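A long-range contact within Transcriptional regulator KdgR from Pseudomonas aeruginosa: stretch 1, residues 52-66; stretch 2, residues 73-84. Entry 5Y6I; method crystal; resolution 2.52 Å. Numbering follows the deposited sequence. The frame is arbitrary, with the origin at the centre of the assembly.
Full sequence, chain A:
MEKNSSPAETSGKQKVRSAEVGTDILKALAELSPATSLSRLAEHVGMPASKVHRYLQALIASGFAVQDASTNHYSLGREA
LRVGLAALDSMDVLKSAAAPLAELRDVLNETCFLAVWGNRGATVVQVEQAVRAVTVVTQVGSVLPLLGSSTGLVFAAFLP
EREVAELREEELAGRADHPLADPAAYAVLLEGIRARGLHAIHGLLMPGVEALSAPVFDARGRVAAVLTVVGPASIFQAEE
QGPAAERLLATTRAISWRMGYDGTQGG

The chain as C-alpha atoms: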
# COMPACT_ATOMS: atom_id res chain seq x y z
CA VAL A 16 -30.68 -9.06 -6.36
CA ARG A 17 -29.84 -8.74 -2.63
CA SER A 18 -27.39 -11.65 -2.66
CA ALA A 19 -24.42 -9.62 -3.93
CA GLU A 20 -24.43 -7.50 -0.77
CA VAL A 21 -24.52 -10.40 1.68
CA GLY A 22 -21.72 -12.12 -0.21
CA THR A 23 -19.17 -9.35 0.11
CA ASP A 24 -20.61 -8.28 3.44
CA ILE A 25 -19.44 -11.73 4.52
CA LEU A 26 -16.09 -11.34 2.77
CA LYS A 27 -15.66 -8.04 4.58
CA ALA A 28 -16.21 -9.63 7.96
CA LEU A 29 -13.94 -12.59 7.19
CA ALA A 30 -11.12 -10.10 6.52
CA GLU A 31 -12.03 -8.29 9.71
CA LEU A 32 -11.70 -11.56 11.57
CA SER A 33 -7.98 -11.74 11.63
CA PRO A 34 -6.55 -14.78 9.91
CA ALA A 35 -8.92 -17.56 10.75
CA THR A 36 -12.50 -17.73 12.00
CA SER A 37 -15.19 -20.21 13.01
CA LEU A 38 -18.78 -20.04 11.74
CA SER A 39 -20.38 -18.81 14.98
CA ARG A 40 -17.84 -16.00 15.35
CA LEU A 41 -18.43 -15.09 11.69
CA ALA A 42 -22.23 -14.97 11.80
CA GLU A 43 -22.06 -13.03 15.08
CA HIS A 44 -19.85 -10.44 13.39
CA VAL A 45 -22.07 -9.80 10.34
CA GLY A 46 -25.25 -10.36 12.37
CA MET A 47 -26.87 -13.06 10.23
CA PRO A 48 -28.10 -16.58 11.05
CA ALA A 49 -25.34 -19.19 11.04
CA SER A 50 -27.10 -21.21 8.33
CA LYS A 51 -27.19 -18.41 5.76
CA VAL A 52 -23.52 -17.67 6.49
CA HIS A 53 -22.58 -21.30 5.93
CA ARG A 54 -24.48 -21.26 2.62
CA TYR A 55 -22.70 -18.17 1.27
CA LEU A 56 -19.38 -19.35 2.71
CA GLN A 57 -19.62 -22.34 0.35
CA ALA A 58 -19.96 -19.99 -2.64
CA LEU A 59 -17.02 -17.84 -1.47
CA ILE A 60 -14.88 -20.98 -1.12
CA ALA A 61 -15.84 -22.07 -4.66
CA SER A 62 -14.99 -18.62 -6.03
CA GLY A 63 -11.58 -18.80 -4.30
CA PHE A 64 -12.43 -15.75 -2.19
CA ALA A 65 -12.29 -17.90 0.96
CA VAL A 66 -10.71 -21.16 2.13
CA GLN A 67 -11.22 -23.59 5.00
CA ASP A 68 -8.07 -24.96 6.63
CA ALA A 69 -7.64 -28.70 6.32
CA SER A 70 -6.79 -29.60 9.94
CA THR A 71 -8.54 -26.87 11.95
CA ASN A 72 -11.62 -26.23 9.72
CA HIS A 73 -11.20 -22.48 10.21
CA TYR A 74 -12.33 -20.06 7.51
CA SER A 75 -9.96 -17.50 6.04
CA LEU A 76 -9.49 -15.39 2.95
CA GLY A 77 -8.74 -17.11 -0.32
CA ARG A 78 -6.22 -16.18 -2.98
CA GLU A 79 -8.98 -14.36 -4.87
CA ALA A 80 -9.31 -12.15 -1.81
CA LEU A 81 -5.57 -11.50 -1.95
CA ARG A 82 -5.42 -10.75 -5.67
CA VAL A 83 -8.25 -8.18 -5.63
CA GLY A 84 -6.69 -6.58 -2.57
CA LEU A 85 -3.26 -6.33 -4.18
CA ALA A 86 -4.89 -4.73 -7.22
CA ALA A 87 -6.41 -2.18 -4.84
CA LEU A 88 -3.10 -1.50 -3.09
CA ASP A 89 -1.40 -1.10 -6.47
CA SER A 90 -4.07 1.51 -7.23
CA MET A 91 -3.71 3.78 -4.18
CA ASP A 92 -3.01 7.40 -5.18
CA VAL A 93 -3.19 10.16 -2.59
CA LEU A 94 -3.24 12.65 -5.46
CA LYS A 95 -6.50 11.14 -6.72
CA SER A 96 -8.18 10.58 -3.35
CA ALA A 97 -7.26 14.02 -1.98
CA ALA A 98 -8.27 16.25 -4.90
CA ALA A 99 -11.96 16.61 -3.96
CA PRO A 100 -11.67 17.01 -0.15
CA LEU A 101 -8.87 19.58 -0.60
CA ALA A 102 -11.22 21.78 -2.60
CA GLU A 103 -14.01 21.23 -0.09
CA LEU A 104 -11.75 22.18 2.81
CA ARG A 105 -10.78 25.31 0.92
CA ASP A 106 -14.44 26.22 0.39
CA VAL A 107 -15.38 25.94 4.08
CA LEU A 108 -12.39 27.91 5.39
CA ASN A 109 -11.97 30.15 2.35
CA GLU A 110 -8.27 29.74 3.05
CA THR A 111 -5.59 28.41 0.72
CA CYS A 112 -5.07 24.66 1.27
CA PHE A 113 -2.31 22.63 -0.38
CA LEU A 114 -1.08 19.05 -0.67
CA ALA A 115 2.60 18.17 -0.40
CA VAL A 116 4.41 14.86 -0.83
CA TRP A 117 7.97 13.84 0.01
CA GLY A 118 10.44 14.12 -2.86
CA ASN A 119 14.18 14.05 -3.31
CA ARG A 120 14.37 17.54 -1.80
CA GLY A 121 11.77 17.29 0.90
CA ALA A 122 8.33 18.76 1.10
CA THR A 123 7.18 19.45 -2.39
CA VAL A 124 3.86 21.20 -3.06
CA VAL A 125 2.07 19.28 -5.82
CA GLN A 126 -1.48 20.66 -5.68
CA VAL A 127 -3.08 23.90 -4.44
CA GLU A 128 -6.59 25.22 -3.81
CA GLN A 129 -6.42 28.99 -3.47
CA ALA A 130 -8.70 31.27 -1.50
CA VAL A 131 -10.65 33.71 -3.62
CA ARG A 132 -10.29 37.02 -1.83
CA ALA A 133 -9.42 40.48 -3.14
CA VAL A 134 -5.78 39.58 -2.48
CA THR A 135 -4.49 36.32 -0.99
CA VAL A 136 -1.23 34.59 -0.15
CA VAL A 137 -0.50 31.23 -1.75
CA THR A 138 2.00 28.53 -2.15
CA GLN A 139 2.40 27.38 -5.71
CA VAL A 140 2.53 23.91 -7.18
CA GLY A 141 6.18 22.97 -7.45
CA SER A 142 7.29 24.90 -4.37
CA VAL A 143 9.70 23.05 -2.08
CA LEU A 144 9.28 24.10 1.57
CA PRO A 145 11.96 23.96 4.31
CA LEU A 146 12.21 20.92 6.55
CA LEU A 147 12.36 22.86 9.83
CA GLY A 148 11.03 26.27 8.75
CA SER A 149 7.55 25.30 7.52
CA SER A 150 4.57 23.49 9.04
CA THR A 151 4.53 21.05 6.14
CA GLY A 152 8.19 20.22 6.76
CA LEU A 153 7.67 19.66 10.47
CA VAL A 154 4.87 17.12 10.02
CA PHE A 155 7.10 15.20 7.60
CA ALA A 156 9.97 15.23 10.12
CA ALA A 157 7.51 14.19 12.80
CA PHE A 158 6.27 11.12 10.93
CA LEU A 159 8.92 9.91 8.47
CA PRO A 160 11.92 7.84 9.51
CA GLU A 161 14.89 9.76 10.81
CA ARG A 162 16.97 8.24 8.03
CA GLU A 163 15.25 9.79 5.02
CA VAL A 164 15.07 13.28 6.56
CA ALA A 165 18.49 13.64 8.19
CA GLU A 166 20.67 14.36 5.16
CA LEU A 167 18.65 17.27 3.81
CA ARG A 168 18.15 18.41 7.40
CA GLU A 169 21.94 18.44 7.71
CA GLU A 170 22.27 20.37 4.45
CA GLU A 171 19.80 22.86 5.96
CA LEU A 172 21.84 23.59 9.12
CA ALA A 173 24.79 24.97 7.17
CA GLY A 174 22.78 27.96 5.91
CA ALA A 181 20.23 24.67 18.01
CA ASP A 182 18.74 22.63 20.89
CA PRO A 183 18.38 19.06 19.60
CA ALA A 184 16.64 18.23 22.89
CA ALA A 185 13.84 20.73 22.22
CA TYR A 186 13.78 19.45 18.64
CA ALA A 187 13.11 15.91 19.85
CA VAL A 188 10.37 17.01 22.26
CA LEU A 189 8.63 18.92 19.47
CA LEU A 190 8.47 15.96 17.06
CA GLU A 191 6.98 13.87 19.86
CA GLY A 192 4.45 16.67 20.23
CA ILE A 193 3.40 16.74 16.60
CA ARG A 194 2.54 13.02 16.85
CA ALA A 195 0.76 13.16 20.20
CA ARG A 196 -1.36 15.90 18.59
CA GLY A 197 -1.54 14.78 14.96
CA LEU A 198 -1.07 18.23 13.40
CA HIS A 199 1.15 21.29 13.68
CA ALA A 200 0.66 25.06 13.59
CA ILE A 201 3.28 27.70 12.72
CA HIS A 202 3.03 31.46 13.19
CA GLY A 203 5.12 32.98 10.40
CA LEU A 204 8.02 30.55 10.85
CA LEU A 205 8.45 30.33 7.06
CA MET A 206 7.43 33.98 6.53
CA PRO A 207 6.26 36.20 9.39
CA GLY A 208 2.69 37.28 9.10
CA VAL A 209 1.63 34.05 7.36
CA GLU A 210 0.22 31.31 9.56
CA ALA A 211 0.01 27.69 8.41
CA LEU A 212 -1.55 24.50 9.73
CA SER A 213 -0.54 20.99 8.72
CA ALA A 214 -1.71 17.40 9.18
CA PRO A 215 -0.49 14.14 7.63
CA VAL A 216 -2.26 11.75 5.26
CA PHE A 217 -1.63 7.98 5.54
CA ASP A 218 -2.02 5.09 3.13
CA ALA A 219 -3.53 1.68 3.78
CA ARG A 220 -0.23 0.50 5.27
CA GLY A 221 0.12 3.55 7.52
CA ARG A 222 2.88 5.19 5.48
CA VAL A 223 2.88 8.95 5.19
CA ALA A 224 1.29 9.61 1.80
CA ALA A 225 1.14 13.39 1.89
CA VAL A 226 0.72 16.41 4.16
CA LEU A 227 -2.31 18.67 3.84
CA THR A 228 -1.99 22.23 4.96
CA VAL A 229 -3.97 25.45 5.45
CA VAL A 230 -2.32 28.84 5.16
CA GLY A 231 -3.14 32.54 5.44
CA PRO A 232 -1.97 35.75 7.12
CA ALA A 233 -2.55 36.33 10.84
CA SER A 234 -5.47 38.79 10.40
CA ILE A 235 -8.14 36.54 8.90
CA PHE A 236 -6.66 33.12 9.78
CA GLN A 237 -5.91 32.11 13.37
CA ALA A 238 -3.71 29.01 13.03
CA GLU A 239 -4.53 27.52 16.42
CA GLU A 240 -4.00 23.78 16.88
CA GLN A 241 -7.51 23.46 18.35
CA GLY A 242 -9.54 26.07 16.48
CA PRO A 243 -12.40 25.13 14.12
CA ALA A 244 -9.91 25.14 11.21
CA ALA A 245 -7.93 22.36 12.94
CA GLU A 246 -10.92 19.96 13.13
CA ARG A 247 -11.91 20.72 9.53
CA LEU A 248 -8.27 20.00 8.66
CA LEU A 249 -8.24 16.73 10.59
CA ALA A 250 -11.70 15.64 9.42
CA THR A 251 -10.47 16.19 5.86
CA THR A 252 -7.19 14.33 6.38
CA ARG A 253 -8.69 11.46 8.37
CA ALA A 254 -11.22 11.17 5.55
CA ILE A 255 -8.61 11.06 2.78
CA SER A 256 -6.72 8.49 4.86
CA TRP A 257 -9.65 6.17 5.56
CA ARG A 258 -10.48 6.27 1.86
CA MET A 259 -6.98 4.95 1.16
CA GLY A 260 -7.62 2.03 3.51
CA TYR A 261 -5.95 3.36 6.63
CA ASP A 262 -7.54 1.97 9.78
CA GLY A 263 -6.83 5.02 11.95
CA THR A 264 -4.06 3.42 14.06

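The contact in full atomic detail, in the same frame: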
# COMPACT_ATOMS: atom_id res chain seq x y z
N VAL A 52 -24.96 -17.91 6.65
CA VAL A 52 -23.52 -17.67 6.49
C VAL A 52 -22.86 -18.90 5.90
O VAL A 52 -22.12 -18.82 4.91
CB VAL A 52 -22.86 -17.23 7.81
CG1 VAL A 52 -21.34 -17.03 7.64
CG2 VAL A 52 -23.49 -15.95 8.31
N HIS A 53 -23.15 -20.07 6.47
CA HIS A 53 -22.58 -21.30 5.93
C HIS A 53 -22.90 -21.47 4.45
O HIS A 53 -22.04 -21.91 3.68
CB HIS A 53 -23.05 -22.53 6.70
CG HIS A 53 -22.69 -23.81 6.02
ND1 HIS A 53 -21.48 -24.43 6.21
CD2 HIS A 53 -23.35 -24.54 5.10
CE1 HIS A 53 -21.42 -25.51 5.45
NE2 HIS A 53 -22.54 -25.60 4.77
N ARG A 54 -24.11 -21.10 4.02
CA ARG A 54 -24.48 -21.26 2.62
C ARG A 54 -23.62 -20.38 1.73
O ARG A 54 -23.07 -20.85 0.73
CB ARG A 54 -25.97 -20.95 2.41
CG ARG A 54 -26.58 -21.76 1.28
CD ARG A 54 -28.09 -21.75 1.30
NE ARG A 54 -28.65 -21.81 2.65
CZ ARG A 54 -29.52 -20.92 3.12
NH1 ARG A 54 -29.91 -19.92 2.34
NH2 ARG A 54 -30.00 -21.03 4.36
N TYR A 55 -23.49 -19.09 2.09
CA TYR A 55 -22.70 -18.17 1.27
C TYR A 55 -21.21 -18.42 1.42
O TYR A 55 -20.46 -18.15 0.48
CB TYR A 55 -23.03 -16.72 1.62
CG TYR A 55 -24.36 -16.23 1.07
CD1 TYR A 55 -25.52 -16.40 1.81
CD2 TYR A 55 -24.44 -15.61 -0.17
CE1 TYR A 55 -26.73 -15.96 1.32
CE2 TYR A 55 -25.64 -15.18 -0.67
CZ TYR A 55 -26.79 -15.36 0.08
OH TYR A 55 -28.01 -14.92 -0.39
N LEU A 56 -20.77 -18.91 2.58
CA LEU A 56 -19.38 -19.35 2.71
C LEU A 56 -19.02 -20.33 1.60
O LEU A 56 -18.02 -20.15 0.89
CB LEU A 56 -19.14 -19.98 4.09
CG LEU A 56 -18.52 -19.06 5.16
CD1 LEU A 56 -18.42 -19.73 6.53
CD2 LEU A 56 -17.14 -18.55 4.73
N GLN A 57 -19.86 -21.35 1.40
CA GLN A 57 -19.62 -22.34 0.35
C GLN A 57 -19.36 -21.67 -1.00
O GLN A 57 -18.38 -22.00 -1.69
CB GLN A 57 -20.81 -23.30 0.25
CG GLN A 57 -21.10 -24.06 1.54
CD GLN A 57 -19.86 -24.70 2.13
OE1 GLN A 57 -19.32 -24.23 3.14
NE2 GLN A 57 -19.40 -25.78 1.51
N ALA A 58 -20.20 -20.71 -1.39
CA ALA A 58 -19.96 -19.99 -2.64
C ALA A 58 -18.61 -19.28 -2.64
O ALA A 58 -17.85 -19.37 -3.61
CB ALA A 58 -21.08 -18.97 -2.89
N LEU A 59 -18.29 -18.57 -1.55
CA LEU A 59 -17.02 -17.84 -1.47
C LEU A 59 -15.83 -18.79 -1.50
O LEU A 59 -14.75 -18.39 -1.96
CB LEU A 59 -16.96 -16.95 -0.23
CG LEU A 59 -18.03 -15.87 0.02
CD1 LEU A 59 -17.89 -15.25 1.40
CD2 LEU A 59 -18.01 -14.78 -1.06
N ILE A 60 -15.98 -20.02 -1.02
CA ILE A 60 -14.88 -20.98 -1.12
C ILE A 60 -14.74 -21.48 -2.57
O ILE A 60 -13.62 -21.60 -3.10
CB ILE A 60 -15.08 -22.14 -0.12
CG1 ILE A 60 -15.33 -21.60 1.30
CG2 ILE A 60 -13.88 -23.09 -0.14
CD1 ILE A 60 -15.56 -22.72 2.39
N ALA A 61 -15.86 -21.78 -3.23
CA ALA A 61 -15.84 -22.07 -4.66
C ALA A 61 -15.13 -20.97 -5.44
O ALA A 61 -14.20 -21.22 -6.21
CB ALA A 61 -17.26 -22.26 -5.19
N SER A 62 -15.56 -19.72 -5.25
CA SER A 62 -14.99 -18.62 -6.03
C SER A 62 -13.54 -18.31 -5.66
O SER A 62 -12.95 -17.39 -6.25
CB SER A 62 -15.86 -17.37 -5.84
OG SER A 62 -15.97 -17.05 -4.47
N GLY A 63 -12.94 -19.05 -4.73
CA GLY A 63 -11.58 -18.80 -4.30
C GLY A 63 -11.43 -17.63 -3.35
O GLY A 63 -10.31 -17.38 -2.88
N PHE A 64 -12.51 -16.91 -3.06
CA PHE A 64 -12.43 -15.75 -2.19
C PHE A 64 -12.28 -16.14 -0.73
O PHE A 64 -11.92 -15.28 0.09
CB PHE A 64 -13.67 -14.85 -2.40
CG PHE A 64 -13.50 -13.85 -3.53
CD1 PHE A 64 -13.82 -14.19 -4.82
CD2 PHE A 64 -13.00 -12.59 -3.29
CE1 PHE A 64 -13.65 -13.29 -5.85
CE2 PHE A 64 -12.83 -11.68 -4.32
CZ PHE A 64 -13.16 -12.04 -5.61
N ALA A 65 -12.50 -17.41 -0.40
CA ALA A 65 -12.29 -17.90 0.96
C ALA A 65 -11.78 -19.34 0.89
O ALA A 65 -11.93 -20.03 -0.12
CB ALA A 65 -13.57 -17.81 1.79
N VAL A 66 -11.17 -19.78 2.00
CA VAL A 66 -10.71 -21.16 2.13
C VAL A 66 -11.03 -21.63 3.54
O VAL A 66 -11.27 -20.84 4.46
CB VAL A 66 -9.19 -21.33 1.84
CG1 VAL A 66 -8.93 -21.23 0.34
CG2 VAL A 66 -8.37 -20.27 2.59
N HIS A 73 -10.94 -23.91 10.10
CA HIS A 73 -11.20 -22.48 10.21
C HIS A 73 -11.32 -21.87 8.83
O HIS A 73 -10.72 -22.35 7.86
CB HIS A 73 -10.09 -21.79 10.99
CG HIS A 73 -10.17 -21.99 12.47
ND1 HIS A 73 -9.08 -22.31 13.25
CD2 HIS A 73 -11.22 -21.91 13.32
CE1 HIS A 73 -9.45 -22.42 14.51
NE2 HIS A 73 -10.75 -22.19 14.58
N TYR A 74 -12.11 -20.80 8.75
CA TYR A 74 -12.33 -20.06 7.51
C TYR A 74 -11.38 -18.87 7.43
O TYR A 74 -11.16 -18.18 8.43
CB TYR A 74 -13.78 -19.56 7.41
CG TYR A 74 -14.79 -20.67 7.32
CD1 TYR A 74 -14.99 -21.37 6.12
CD2 TYR A 74 -15.52 -21.05 8.43
CE1 TYR A 74 -15.91 -22.41 6.04
CE2 TYR A 74 -16.45 -22.09 8.36
CZ TYR A 74 -16.63 -22.76 7.17
OH TYR A 74 -17.56 -23.79 7.14
N SER A 75 -10.85 -18.63 6.24
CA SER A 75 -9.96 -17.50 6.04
C SER A 75 -10.10 -17.02 4.60
O SER A 75 -10.84 -17.60 3.80
CB SER A 75 -8.52 -17.89 6.35
OG SER A 75 -8.22 -19.14 5.75
N LEU A 76 -9.37 -15.96 4.27
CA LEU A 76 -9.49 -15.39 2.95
C LEU A 76 -8.76 -16.25 1.94
O LEU A 76 -7.68 -16.78 2.22
CB LEU A 76 -8.94 -13.97 2.93
CG LEU A 76 -9.70 -13.03 3.85
CD1 LEU A 76 -8.84 -11.84 4.27
CD2 LEU A 76 -10.95 -12.57 3.14
N GLY A 77 -9.37 -16.39 0.76
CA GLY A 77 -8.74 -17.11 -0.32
C GLY A 77 -7.78 -16.24 -1.12
O GLY A 77 -7.61 -15.04 -0.88
N ARG A 78 -7.13 -16.89 -2.09
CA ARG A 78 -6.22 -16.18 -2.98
C ARG A 78 -6.94 -15.16 -3.84
O ARG A 78 -6.35 -14.14 -4.22
CB ARG A 78 -5.46 -17.16 -3.86
CG ARG A 78 -4.21 -17.74 -3.24
CD ARG A 78 -3.25 -16.67 -2.76
NE ARG A 78 -2.39 -17.20 -1.72
CZ ARG A 78 -2.72 -17.24 -0.43
NH1 ARG A 78 -1.88 -17.76 0.46
NH2 ARG A 78 -3.89 -16.76 -0.03
N GLU A 79 -8.21 -15.40 -4.18
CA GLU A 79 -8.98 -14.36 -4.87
C GLU A 79 -9.12 -13.12 -4.01
O GLU A 79 -9.07 -11.99 -4.51
CB GLU A 79 -10.35 -14.89 -5.27
CG GLU A 79 -10.33 -15.62 -6.58
CD GLU A 79 -9.50 -14.90 -7.61
OE1 GLU A 79 -9.64 -13.65 -7.74
OE2 GLU A 79 -8.70 -15.56 -8.28
N ALA A 80 -9.30 -13.30 -2.70
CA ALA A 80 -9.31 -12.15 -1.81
C ALA A 80 -7.98 -11.40 -1.87
O ALA A 80 -7.95 -10.17 -1.90
CB ALA A 80 -9.61 -12.61 -0.38
N LEU A 81 -6.88 -12.14 -1.91
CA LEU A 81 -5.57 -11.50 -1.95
C LEU A 81 -5.36 -10.76 -3.27
O LEU A 81 -4.81 -9.65 -3.28
CB LEU A 81 -4.47 -12.56 -1.75
CG LEU A 81 -3.02 -12.13 -1.98
CD1 LEU A 81 -2.67 -10.95 -1.09
CD2 LEU A 81 -2.06 -13.29 -1.76
N ARG A 82 -5.78 -11.34 -4.39
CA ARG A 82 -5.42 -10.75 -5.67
C ARG A 82 -6.19 -9.46 -5.93
O ARG A 82 -5.63 -8.50 -6.48
CB ARG A 82 -5.64 -11.75 -6.79
CG ARG A 82 -4.58 -12.85 -6.77
CD ARG A 82 -4.86 -13.98 -7.75
NE ARG A 82 -5.24 -15.21 -7.07
CZ ARG A 82 -5.27 -16.39 -7.67
NH1 ARG A 82 -5.63 -17.48 -7.00
NH2 ARG A 82 -4.93 -16.48 -8.95
N VAL A 83 -7.48 -9.42 -5.56
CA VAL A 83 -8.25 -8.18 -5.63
C VAL A 83 -7.61 -7.12 -4.75
O VAL A 83 -7.41 -5.97 -5.16
CB VAL A 83 -9.71 -8.43 -5.24
CG1 VAL A 83 -10.44 -7.10 -4.94
CG2 VAL A 83 -10.43 -9.24 -6.32
N GLY A 84 -7.29 -7.51 -3.51
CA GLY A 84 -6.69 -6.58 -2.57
C GLY A 84 -5.37 -6.01 -3.06
O GLY A 84 -5.12 -4.81 -2.91

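Helix 52-61 leads through a tight turn into strand 65-66, which pairs antiparallel with strand 74-76; helix 78-84 then packs against the turn. Along the helix, contact with the second stretch centres on the ring of Tyr74. His53 meets the phenol end edge-on, its ND1 4.1 Å from Tyr74 OH, too far for a hydrogen bond. Leu56 points toward the second stretch and lays its CD1 over one face of the Tyr74 ring, 3.4 Å from the centroid and 6° off the ring normal, a nearly ideal CH-pi contact. One turn later, Ile60 reaches the same ring at its edge, CD1 lying 3.7 Å from Tyr74 CE1. Leu56 thus covers one face of the ring and Ile60 touches its edge; Tyr74 is buried.

The helix ends in a Schellman motif, with Gly63 at positive phi (77°), a conformation that favours glycine. Just before it, Ser62 O lies 3.2 Å from Glu79 CG. Gly63 O faces the start of the second helix: it accepts a hydrogen bond from Glu79 N (3.2 Å) and a CA-H...O contact from Gly77 CA (3.0 Å), whereas Arg78 N, at 3.3 Å from Gly63 O, is too poorly angled to bond. The backbones are so close here that a CB on Gly77, the N-cap residue, would stand about 1.7 Å from Gly63 O, a clash; an ideal CB on Gly63 would come within 3.1 Å of Glu79 CG, a tight fit.

Phe64 joins the two elements in a different way. Its O takes a nearly straight hydrogen bond from Gly77 N (2.9 Å, 171°), while its ring, although CA-to-CB points away, extends along the second helix. Glu79 CB sits over one ring face, 3.6 Å from the centroid of the Phe64 ring, and Val83 CG2 approaches Phe64 CE2 at 4.0 Å.

Ala65 pairs with Leu76 as a non-hydrogen-bonded bridge whose side chains diverge; its CA instead makes a CA-H...O contact of 3.2 Å with Ser75 O. Val66 and Ser75 form the hydrogen-bonded pair, closed by Val66 N to Ser75 O (2.8 Å) and Ser75 N to Val66 O (2.9 Å). Their side chains share one face of the sheet, bringing Val66 CG2 within 3.4 Å of Ser75 OG. Val66 O also receives a CA-H...O contact from Tyr74 CA at 3.3 Å, so the backbone of Tyr74 adjoins the strand while its ring packs against the helix.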